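Local atomic coordinates of manganese lipoxygenase (Gaeumannomyces graminis, PDB entry 5FX8), a protein that oxygenates linoleic and alpha-linolenic acids at a catalytic manganese centre to 11S- and 13R-hydroperoxy fatty acids, and converts the 11S product into the 13R one. Residues L98-D103 with F539-V544; A109-E114 with L535-N540; M481-P486 with A610-F615. All coordinates share one frame; numbering follows the deposited sequence.

How the contacts relate
Contacts 1 and 2 are successive points along one pairing: helix 86-124 meets the last turn of helix 526-539 in contact 2 and the loop that follows it in contact 1, their centres about 11 Å apart. Contact 3 lies deeper, about 12 Å from contact 1 and 14 Å from contact 2 between centres, and carries Asn482, a ligand of the manganese. Phe539 and Asn540, shared by contacts 1 and 2, pack on the turn of contact 3; Phe539 CD2 is 3.7 Å from Asn482 ND2. The other contacts also approach the site: the side chain of Arg541 (contact 1) comes within about 4 Å of that of the ligand Val618, and that of Arg538 (contact 2) within about 7 Å.

Contact 1 of 3, residues L98-D103 with F539-V544; sequences LLWRQD and FNRAQV. With NAG (2-acetamido-2-deoxy-beta-D-glucopyranose), chain F.
The indole of Trp100 and the guanidinium of Arg541 meet with their planes 57° apart. Arg541 NH2 stands 3.4 Å above the plane of the Trp100 ring but is displaced to its rim, where CZ2 is the nearest atom at 3.6 Å. Water 1 lies above the same ring and in the plane of the guanidinium, at its edge. Water 1 accepts a bond from Arg541 NH2 at 2.7 Å and gives a weak one to Trp100 O. On the far branch, Arg541 NH1 donates to Asn540 O at 2.9 Å, from above the carbonyl plane, and also to the carbonyl of Arg538. Arginine suits this place because its several N-H groups can serve backbone carbonyls and water at once, while a bend at chi2 (-68°) folds its chain back beside its own loop. Trp100 NE1 bonds Ser617 O in the C-terminal tail, near the manganese. Asp103 O lies 3.6 Å from Arg541 NE and accepts a bond from Arg547 NH1; the Asp103 carboxylate bonds Gln324. The contact therefore joins helix 86-124 to the loop after helix 526-539, with helix 328-336 packed against Trp100 and Pro339 of the second subunit touching the same indole.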
loop_
_atom_site.group_PDB
_atom_site.type_symbol
_atom_site.label_atom_id
_atom_site.label_comp_id
_atom_site.label_asym_id
_atom_site.label_seq_id
_atom_site.Cartn_x
_atom_site.Cartn_y
_atom_site.Cartn_z
ATOM N N LEU A 98 -10.516 -6.584 -11.261
ATOM C CA LEU A 98 -9.703 -7.593 -11.928
ATOM C C LEU A 98 -8.206 -7.290 -11.816
ATOM O O LEU A 98 -7.401 -8.165 -11.454
ATOM C CB LEU A 98 -10.123 -7.664 -13.382
ATOM C CG LEU A 98 -10.123 -9.040 -13.989
ATOM C CD1 LEU A 98 -11.031 -9.969 -13.170
ATOM C CD2 LEU A 98 -10.609 -8.880 -15.394
ATOM N N LEU A 99 -7.815 -6.059 -12.149
ATOM C CA LEU A 99 -6.418 -5.666 -12.027
ATOM C C LEU A 99 -5.910 -5.846 -10.601
ATOM O O LEU A 99 -4.824 -6.393 -10.382
ATOM C CB LEU A 99 -6.258 -4.222 -12.488
ATOM C CG LEU A 99 -6.484 -3.963 -13.971
ATOM C CD1 LEU A 99 -6.613 -2.467 -14.275
ATOM C CD2 LEU A 99 -5.359 -4.594 -14.745
ATOM N N TRP A 100 -6.693 -5.411 -9.622
ATOM C CA TRP A 100 -6.319 -5.580 -8.230
ATOM C C TRP A 100 -6.146 -7.050 -7.861
ATOM O O TRP A 100 -5.186 -7.405 -7.173
ATOM C CB TRP A 100 -7.373 -4.914 -7.357
ATOM C CG TRP A 100 -6.915 -4.655 -6.008
ATOM C CD1 TRP A 100 -6.396 -3.515 -5.549
ATOM C CD2 TRP A 100 -6.932 -5.573 -4.914
ATOM N NE1 TRP A 100 -6.076 -3.643 -4.228
ATOM C CE2 TRP A 100 -6.398 -4.898 -3.807
ATOM C CE3 TRP A 100 -7.353 -6.903 -4.760
ATOM C CZ2 TRP A 100 -6.262 -5.492 -2.563
ATOM C CZ3 TRP A 100 -7.213 -7.497 -3.525
ATOM C CH2 TRP A 100 -6.667 -6.790 -2.439
ATOM N N ARG A 101 -7.076 -7.912 -8.281
ATOM C CA ARG A 101 -6.940 -9.355 -8.063
ATOM C C ARG A 101 -5.603 -9.870 -8.574
ATOM O O ARG A 101 -4.921 -10.645 -7.896
ATOM C CB ARG A 101 -8.056 -10.133 -8.778
ATOM C CG ARG A 101 -9.404 -10.251 -8.115
ATOM C CD ARG A 101 -10.262 -11.339 -8.797
ATOM N NE ARG A 101 -11.399 -11.608 -7.933
ATOM C CZ ARG A 101 -12.619 -11.199 -8.198
ATOM N NH1 ARG A 101 -12.858 -10.563 -9.344
ATOM N NH2 ARG A 101 -13.602 -11.438 -7.344
ATOM N N GLN A 102 -5.239 -9.510 -9.805
ATOM C CA GLN A 102 -3.992 -10.060 -10.309
ATOM C C GLN A 102 -2.782 -9.446 -9.626
ATOM O O GLN A 102 -1.754 -10.118 -9.497
ATOM C CB GLN A 102 -3.911 -9.902 -11.815
ATOM C CG GLN A 102 -3.706 -8.519 -12.289
ATOM C CD GLN A 102 -3.622 -8.467 -13.782
ATOM O OE1 GLN A 102 -3.962 -9.438 -14.461
ATOM N NE2 GLN A 102 -3.168 -7.343 -14.313
ATOM N N ASP A 103 -2.894 -8.216 -9.131
ATOM C CA ASP A 103 -1.791 -7.558 -8.461
ATOM C C ASP A 103 -1.634 -7.927 -6.994
ATOM O O ASP A 103 -0.573 -7.650 -6.442
ATOM C CB ASP A 103 -1.935 -6.044 -8.590
ATOM C CG ASP A 103 -1.427 -5.535 -9.913
ATOM O OD1 ASP A 103 -1.080 -6.385 -10.743
ATOM O OD2 ASP A 103 -1.378 -4.312 -10.149
ATOM N N PHE A 539 -1.173 -5.309 3.582
ATOM C CA PHE A 539 -1.422 -3.967 3.042
ATOM C C PHE A 539 -0.237 -3.411 2.248
ATOM O O PHE A 539 -0.391 -2.419 1.536
ATOM C CB PHE A 539 -1.771 -2.993 4.156
ATOM C CG PHE A 539 -3.067 -3.282 4.858
ATOM C CD1 PHE A 539 -3.990 -4.145 4.327
ATOM C CD2 PHE A 539 -3.362 -2.665 6.061
ATOM C CE1 PHE A 539 -5.161 -4.382 4.980
ATOM C CE2 PHE A 539 -4.539 -2.898 6.703
ATOM C CZ PHE A 539 -5.436 -3.755 6.156
ATOM N N ASN A 540 0.931 -4.020 2.351
ATOM C CA ASN A 540 2.133 -3.584 1.664
ATOM C C ASN A 540 2.213 -4.251 0.293
ATOM O O ASN A 540 1.526 -5.235 0.017
ATOM C CB ASN A 540 3.363 -3.912 2.506
ATOM C CG ASN A 540 4.596 -3.160 2.074
ATOM O OD1 ASN A 540 4.544 -1.977 1.778
ATOM N ND2 ASN A 540 5.709 -3.850 2.020
ATOM N N ARG A 541 3.033 -3.673 -0.583
ATOM C CA ARG A 541 3.187 -4.154 -1.952
ATOM C C ARG A 541 4.670 -4.111 -2.297
ATOM O O ARG A 541 5.165 -3.116 -2.818
ATOM C CB ARG A 541 2.377 -3.330 -2.947
ATOM C CG ARG A 541 0.904 -3.669 -3.040
ATOM C CD ARG A 541 0.656 -5.047 -3.639
ATOM N NE ARG A 541 -0.761 -5.388 -3.675
ATOM C CZ ARG A 541 -1.459 -5.742 -2.604
ATOM N NH1 ARG A 541 -0.875 -5.789 -1.431
ATOM N NH2 ARG A 541 -2.739 -6.019 -2.693
ATOM N N ALA A 542 5.355 -5.210 -2.057
ATOM C CA ALA A 542 6.778 -5.338 -2.293
ATOM C C ALA A 542 7.167 -5.326 -3.768
ATOM O O ALA A 542 8.345 -5.153 -4.069
ATOM C CB ALA A 542 7.268 -6.625 -1.627
ATOM N N GLN A 543 6.240 -5.499 -4.696
ATOM C CA GLN A 543 6.578 -5.644 -6.107
ATOM C C GLN A 543 6.476 -4.342 -6.893
ATOM O O GLN A 543 6.738 -4.353 -8.096
ATOM C CB GLN A 543 5.683 -6.688 -6.790
ATOM C CG GLN A 543 5.241 -7.890 -5.977
ATOM C CD GLN A 543 4.285 -7.509 -4.894
ATOM O OE1 GLN A 543 3.573 -6.521 -5.007
ATOM N NE2 GLN A 543 4.322 -8.232 -3.815
ATOM N N VAL A 544 6.087 -3.241 -6.237
ATOM C CA VAL A 544 5.853 -1.961 -6.893
ATOM C C VAL A 544 7.052 -1.560 -7.743
ATOM O O VAL A 544 6.903 -1.144 -8.896
ATOM C CB VAL A 544 5.521 -0.898 -5.830
ATOM C CG1 VAL A 544 5.509 0.431 -6.405
ATOM C CG2 VAL A 544 4.186 -1.109 -5.360
HETATM C C1 NAG F . 6.555 -11.749 -6.638
HETATM C C2 NAG F . 7.112 -12.293 -7.944
HETATM C C3 NAG F . 8.628 -12.320 -7.899
HETATM C C4 NAG F . 9.160 -10.935 -7.559
HETATM C C5 NAG F . 8.529 -10.431 -6.266
HETATM C C6 NAG F . 8.907 -9.005 -5.953
HETATM C C7 NAG F . 5.738 -13.879 -9.201
HETATM C C8 NAG F . 5.269 -15.297 -9.308
HETATM N N2 NAG F . 6.586 -13.620 -8.205
HETATM O O3 NAG F . 9.104 -12.750 -9.170
HETATM O O4 NAG F . 10.573 -10.956 -7.413
HETATM O O5 NAG F . 7.100 -10.454 -6.382
HETATM O O6 NAG F . 8.584 -8.145 -7.038
HETATM O O7 NAG F . 5.370 -13.011 -9.981
HETATM O O HOH W 1 -3.344 -5.415 -5.238
#

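Contact 2 of 3, residues A109-E114 with L535-N540; sequences ATAYRE and LLARFN. With NAG (2-acetamido-2-deoxy-beta-D-glucopyranose), chain K.
Tyr112 lays its ring against the side chain of Arg538, the ring and guanidinium planes 33° apart. Arg538 CD sits over one face of the ring, and Tyr112 OH lies 3.2 Å above the guanidinium plane, toward its rim. OH and NH1 of these two residues are close, but the angle is too poor for a hydrogen bond, and the two groups touch by packing: CD over the ring, the guanidinium against its hydroxyl end. Beside it Ala111 turns CB onto the aliphatic part of the arginine, 3.9 Å from Arg538 CG, and meets Ala537 CB at 4.4 Å. Alanine's small side chain suits the spot where the two backbones come closest, with the CA atoms of Ala111 and Arg538 6.2 Å apart. A bend at chi3 (-79°) lets the arginine's methylenes serve the apolar part while its flat end turns toward CE1 and the hydroxyl of the tyrosine. Farther out, Arg538 NH2 bonds Ser534 OG one turn back on its own helix, and Phe342 makes a cation-pi contact with the arginine. The opposite face of the Tyr112 ring receives C6 of an N-acetylglucosamine that lies beside Asn116, a glycosylated asparagine; this sugar also bonds Tyr112 OH of the second subunit. Helix 86-124 and helix 526-539 run roughly antiparallel here, at 151° and 9.1 Å between their local axes, with helix 342-346 packed against both Tyr112 and Leu535.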
loop_
_atom_site.group_PDB
_atom_site.type_symbol
_atom_site.label_atom_id
_atom_site.label_comp_id
_atom_site.label_asym_id
_atom_site.label_seq_id
_atom_site.Cartn_x
_atom_site.Cartn_y
_atom_site.Cartn_z
ATOM N N ALA A 109 0.089 -14.428 -1.046
ATOM C CA ALA A 109 0.712 -15.728 -0.857
ATOM C C ALA A 109 1.994 -15.593 -0.063
ATOM O O ALA A 109 2.241 -16.358 0.872
ATOM C CB ALA A 109 0.981 -16.388 -2.198
ATOM N N THR A 110 2.799 -14.589 -0.393
ATOM C CA THR A 110 4.078 -14.422 0.277
ATOM C C THR A 110 3.883 -14.152 1.749
ATOM O O THR A 110 4.557 -14.746 2.591
ATOM C CB THR A 110 4.854 -13.293 -0.378
ATOM O OG1 THR A 110 5.032 -13.602 -1.751
ATOM C CG2 THR A 110 6.189 -13.112 0.297
ATOM N N ALA A 111 2.945 -13.269 2.068
ATOM C CA ALA A 111 2.704 -12.899 3.454
ATOM C C ALA A 111 2.235 -14.093 4.278
ATOM O O ALA A 111 2.663 -14.271 5.420
ATOM C CB ALA A 111 1.689 -11.768 3.509
ATOM N N TYR A 112 1.361 -14.927 3.715
ATOM C CA TYR A 112 0.935 -16.116 4.439
ATOM C C TYR A 112 2.100 -17.070 4.664
ATOM O O TYR A 112 2.279 -17.598 5.770
ATOM C CB TYR A 112 -0.187 -16.787 3.674
ATOM C CG TYR A 112 -1.505 -16.140 3.924
ATOM C CD1 TYR A 112 -1.835 -15.707 5.184
ATOM C CD2 TYR A 112 -2.426 -15.968 2.905
ATOM C CE1 TYR A 112 -3.032 -15.118 5.428
ATOM C CE2 TYR A 112 -3.627 -15.378 3.142
ATOM C CZ TYR A 112 -3.927 -14.946 4.414
ATOM O OH TYR A 112 -5.137 -14.358 4.717
ATOM N N ARG A 113 2.912 -17.294 3.634
ATOM C CA ARG A 113 4.086 -18.142 3.797
ATOM C C ARG A 113 5.026 -17.610 4.895
ATOM O O ARG A 113 5.411 -18.346 5.813
ATOM C CB ARG A 113 4.777 -18.268 2.449
ATOM C CG ARG A 113 5.961 -19.149 2.415
ATOM C CD ARG A 113 6.768 -18.809 1.197
ATOM N NE ARG A 113 5.887 -18.602 0.060
ATOM C CZ ARG A 113 6.215 -17.886 -1.008
ATOM N NH1 ARG A 113 7.414 -17.320 -1.063
ATOM N NH2 ARG A 113 5.350 -17.739 -2.016
ATOM N N GLU A 114 5.354 -16.316 4.865
ATOM C CA GLU A 114 6.253 -15.768 5.876
ATOM C C GLU A 114 5.596 -15.647 7.246
ATOM O O GLU A 114 6.300 -15.599 8.257
ATOM C CB GLU A 114 6.795 -14.402 5.412
ATOM C CG GLU A 114 7.386 -14.474 4.021
ATOM C CD GLU A 114 8.311 -13.329 3.651
ATOM O OE1 GLU A 114 7.871 -12.172 3.652
ATOM O OE2 GLU A 114 9.489 -13.576 3.335
ATOM N N LEU A 535 -1.647 -9.418 8.386
ATOM C CA LEU A 535 -2.600 -8.521 7.733
ATOM C C LEU A 535 -1.941 -7.201 7.301
ATOM O O LEU A 535 -2.131 -6.723 6.170
ATOM C CB LEU A 535 -3.764 -8.267 8.681
ATOM C CG LEU A 535 -4.787 -7.254 8.198
ATOM C CD1 LEU A 535 -5.543 -7.740 6.965
ATOM C CD2 LEU A 535 -5.718 -6.959 9.319
ATOM N N LEU A 536 -1.154 -6.595 8.187
ATOM C CA LEU A 536 -0.523 -5.335 7.817
ATOM C C LEU A 536 0.516 -5.556 6.715
ATOM O O LEU A 536 0.640 -4.745 5.786
ATOM C CB LEU A 536 0.069 -4.666 9.060
ATOM C CG LEU A 536 -0.895 -4.537 10.245
ATOM C CD1 LEU A 536 -0.321 -3.803 11.432
ATOM C CD2 LEU A 536 -2.121 -3.873 9.758
ATOM N N ALA A 537 1.225 -6.682 6.758
ATOM C CA ALA A 537 2.089 -7.012 5.639
ATOM C C ALA A 537 1.286 -7.178 4.359
ATOM O O ALA A 537 1.787 -6.892 3.278
ATOM C CB ALA A 537 2.893 -8.279 5.930
ATOM N N ARG A 538 0.044 -7.632 4.455
ATOM C CA ARG A 538 -0.771 -7.722 3.259
ATOM C C ARG A 538 -1.254 -6.365 2.760
ATOM O O ARG A 538 -1.706 -6.274 1.613
ATOM C CB ARG A 538 -1.953 -8.650 3.513
ATOM C CG ARG A 538 -1.738 -10.064 2.978
ATOM C CD ARG A 538 -2.832 -10.965 3.472
ATOM N NE ARG A 538 -2.622 -11.398 4.839
ATOM C CZ ARG A 538 -3.600 -11.522 5.709
ATOM N NH1 ARG A 538 -4.829 -11.225 5.337
ATOM N NH2 ARG A 538 -3.357 -11.934 6.933
ATOM N N PHE A 539 -1.173 -5.309 3.582
ATOM C CA PHE A 539 -1.422 -3.967 3.042
ATOM C C PHE A 539 -0.237 -3.411 2.248
ATOM O O PHE A 539 -0.391 -2.419 1.536
ATOM C CB PHE A 539 -1.771 -2.993 4.156
ATOM C CG PHE A 539 -3.067 -3.282 4.858
ATOM C CD1 PHE A 539 -3.990 -4.145 4.327
ATOM C CD2 PHE A 539 -3.362 -2.665 6.061
ATOM C CE1 PHE A 539 -5.161 -4.382 4.980
ATOM C CE2 PHE A 539 -4.539 -2.898 6.703
ATOM C CZ PHE A 539 -5.436 -3.755 6.156
ATOM N N ASN A 540 0.931 -4.020 2.351
ATOM C CA ASN A 540 2.133 -3.584 1.664
ATOM C C ASN A 540 2.213 -4.251 0.293
ATOM O O ASN A 540 1.526 -5.235 0.017
ATOM C CB ASN A 540 3.363 -3.912 2.506
ATOM C CG ASN A 540 4.596 -3.160 2.074
ATOM O OD1 ASN A 540 4.544 -1.977 1.778
ATOM N ND2 ASN A 540 5.709 -3.850 2.020
HETATM C C1 NAG K . -0.515 -19.892 7.314
HETATM C C2 NAG K . -1.169 -18.895 8.233
HETATM C C3 NAG K . -2.677 -19.082 8.220
HETATM C C4 NAG K . -3.187 -18.986 6.796
HETATM C C5 NAG K . -2.461 -20.009 5.955
HETATM C C6 NAG K . -2.822 -19.941 4.501
HETATM C C7 NAG K . -0.319 -18.031 10.363
HETATM C C8 NAG K . 0.245 -18.390 11.694
HETATM N N2 NAG K . -0.639 -19.052 9.571
HETATM O O3 NAG K . -3.296 -18.054 8.971
HETATM O O4 NAG K . -4.588 -19.210 6.761
HETATM O O5 NAG K . -1.053 -19.773 6.030
HETATM O O6 NAG K . -2.023 -20.872 3.791
HETATM O O7 NAG K . -0.497 -16.878 10.030
#

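Contact 3 of 3, residues M481-P486 with A610-F615; sequences MNQGSP and AVNPFF. With MN (manganese (II) ion), chain I.
Gln483 reaches out to the ring of Pro613, the two side chains approaching from opposite directions. Its amide carbon CD lies 3.9 Å from both Pro613 CG and CD, and OE1 is 3.8 Å from CG. Gln483 belongs to a type II' beta turn, Asn482 to Ser485, just after the C-terminal end of helix 460-481, which carries the ligand His478 in the lipoxygenase fold; the turn is closed by Ser485 N to Asn482 O. With CG anti to the backbone N (chi1 -159°) and a bend at chi2, the glutamine brings its amide against Pro613 CG, which lies about equally far from OE1, CD and NE2. Glutamine suits this place because its flat amide can pack on the proline while OE1 accepts from Ser617 OG in the C-terminal tail; its side chain also touches the metal ligands His478 and Val618. A proline offers a rigid apolar ring for it, while its carbonyl bonds His479 NE2. Water 2 bridges the segments, giving a bond to Asn612 OD1 (2.6 Å) and accepting one from Gly484 N (3.3 Å); Asn612 ND2 is held by Ala606 O. The turn presents Asn482 to the metal, which His290, His294, His478, Val618 and water 3 also bind. The manganese lies 2.4 Å from Asn482 OD1.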
loop_
_atom_site.group_PDB
_atom_site.type_symbol
_atom_site.label_atom_id
_atom_site.label_comp_id
_atom_site.label_asym_id
_atom_site.label_seq_id
_atom_site.Cartn_x
_atom_site.Cartn_y
_atom_site.Cartn_z
ATOM N N MET A 481 -0.738 6.840 5.936
ATOM C CA MET A 481 -1.742 6.268 6.819
ATOM C C MET A 481 -1.883 4.762 6.647
ATOM O O MET A 481 -2.082 4.051 7.623
ATOM C CB MET A 481 -3.098 6.932 6.577
ATOM C CG MET A 481 -3.158 8.401 6.871
ATOM S SD MET A 481 -3.066 8.737 8.622
ATOM C CE MET A 481 -4.697 9.418 8.890
ATOM N N ASN A 482 -1.773 4.272 5.423
ATOM C CA ASN A 482 -2.094 2.918 5.029
ATOM C C ASN A 482 -0.885 2.392 4.291
ATOM O O ASN A 482 0.237 2.750 4.647
ATOM C CB ASN A 482 -3.333 2.909 4.146
ATOM C CG ASN A 482 -3.921 1.549 3.990
ATOM O OD1 ASN A 482 -4.313 1.154 2.893
ATOM N ND2 ASN A 482 -3.979 0.805 5.082
ATOM N N GLN A 483 -1.090 1.577 3.264
ATOM C CA GLN A 483 -0.012 0.999 2.455
ATOM C C GLN A 483 0.964 0.294 3.400
ATOM O O GLN A 483 0.518 -0.525 4.214
ATOM C CB GLN A 483 0.580 2.098 1.559
ATOM C CG GLN A 483 1.337 1.598 0.324
ATOM C CD GLN A 483 0.502 0.818 -0.708
ATOM O OE1 GLN A 483 -0.545 1.258 -1.166
ATOM N NE2 GLN A 483 1.005 -0.318 -1.101
ATOM N N GLY A 484 2.268 0.557 3.335
ATOM C CA GLY A 484 3.215 -0.132 4.185
ATOM C C GLY A 484 3.424 0.486 5.528
ATOM O O GLY A 484 4.196 -0.019 6.345
ATOM N N SER A 485 2.730 1.558 5.808
ATOM C CA SER A 485 2.961 2.263 7.063
ATOM C C SER A 485 2.487 1.513 8.305
ATOM O O SER A 485 3.199 1.507 9.296
ATOM C CB SER A 485 2.322 3.636 7.005
ATOM O OG SER A 485 3.187 4.465 6.293
ATOM N N PRO A 486 1.306 0.903 8.329
ATOM C CA PRO A 486 0.968 0.092 9.506
ATOM C C PRO A 486 1.983 -1.021 9.805
ATOM O O PRO A 486 2.386 -1.172 10.959
ATOM C CB PRO A 486 -0.426 -0.441 9.148
ATOM C CG PRO A 486 -0.975 0.636 8.235
ATOM C CD PRO A 486 0.153 1.094 7.435
ATOM N N ALA A 610 10.542 6.097 -3.999
ATOM C CA ALA A 610 11.025 4.914 -4.683
ATOM C C ALA A 610 10.359 3.654 -4.192
ATOM O O ALA A 610 10.486 2.613 -4.839
ATOM C CB ALA A 610 12.526 4.772 -4.515
ATOM N N VAL A 611 9.653 3.732 -3.074
ATOM C CA VAL A 611 9.050 2.578 -2.440
ATOM C C VAL A 611 7.544 2.585 -2.610
ATOM O O VAL A 611 6.923 1.536 -2.748
ATOM C CB VAL A 611 9.441 2.546 -0.945
ATOM C CG1 VAL A 611 8.764 1.396 -0.238
ATOM C CG2 VAL A 611 10.964 2.474 -0.811
ATOM N N ASN A 612 6.965 3.723 -2.614
ATOM C CA ASN A 612 5.526 3.809 -2.666
ATOM C C ASN A 612 5.007 3.683 -4.091
ATOM O O ASN A 612 5.683 4.048 -5.034
ATOM C CB ASN A 612 5.092 5.117 -2.051
ATOM C CG ASN A 612 5.247 5.090 -0.575
ATOM O OD1 ASN A 612 5.038 4.036 0.023
ATOM N ND2 ASN A 612 5.611 6.204 0.036
ATOM N N PRO A 613 3.812 3.161 -4.274
ATOM C CA PRO A 613 3.181 3.236 -5.582
ATOM C C PRO A 613 2.645 4.627 -5.837
ATOM O O PRO A 613 2.403 5.399 -4.917
ATOM C CB PRO A 613 2.034 2.227 -5.467
ATOM C CG PRO A 613 1.688 2.253 -4.107
ATOM C CD PRO A 613 2.937 2.478 -3.311
ATOM N N PHE A 614 2.386 4.908 -7.116
ATOM C CA PHE A 614 1.837 6.200 -7.516
ATOM C C PHE A 614 0.319 6.251 -7.427
ATOM O O PHE A 614 -0.268 7.286 -7.740
ATOM C CB PHE A 614 2.286 6.572 -8.941
ATOM C CG PHE A 614 1.720 5.688 -10.015
ATOM C CD1 PHE A 614 0.437 5.877 -10.490
ATOM C CD2 PHE A 614 2.472 4.672 -10.549
ATOM C CE1 PHE A 614 -0.082 5.050 -11.441
ATOM C CE2 PHE A 614 1.959 3.848 -11.498
ATOM C CZ PHE A 614 0.675 4.040 -11.947
ATOM N N PHE A 615 -0.332 5.168 -7.037
ATOM C CA PHE A 615 -1.781 5.080 -7.036
ATOM C C PHE A 615 -2.219 4.517 -5.700
ATOM O O PHE A 615 -1.391 4.097 -4.889
ATOM C CB PHE A 615 -2.286 4.210 -8.198
ATOM C CG PHE A 615 -1.753 2.802 -8.177
ATOM C CD1 PHE A 615 -0.449 2.522 -8.595
ATOM C CD2 PHE A 615 -2.555 1.745 -7.738
ATOM C CE1 PHE A 615 0.047 1.212 -8.564
ATOM C CE2 PHE A 615 -2.068 0.433 -7.718
ATOM C CZ PHE A 615 -0.779 0.164 -8.121
HETATM MN MN MN I . -5.895 2.377 1.534
HETATM O O HOH W 2 4.306 2.867 2.266
HETATM O O HOH W 3 -7.369 0.668 2.435
#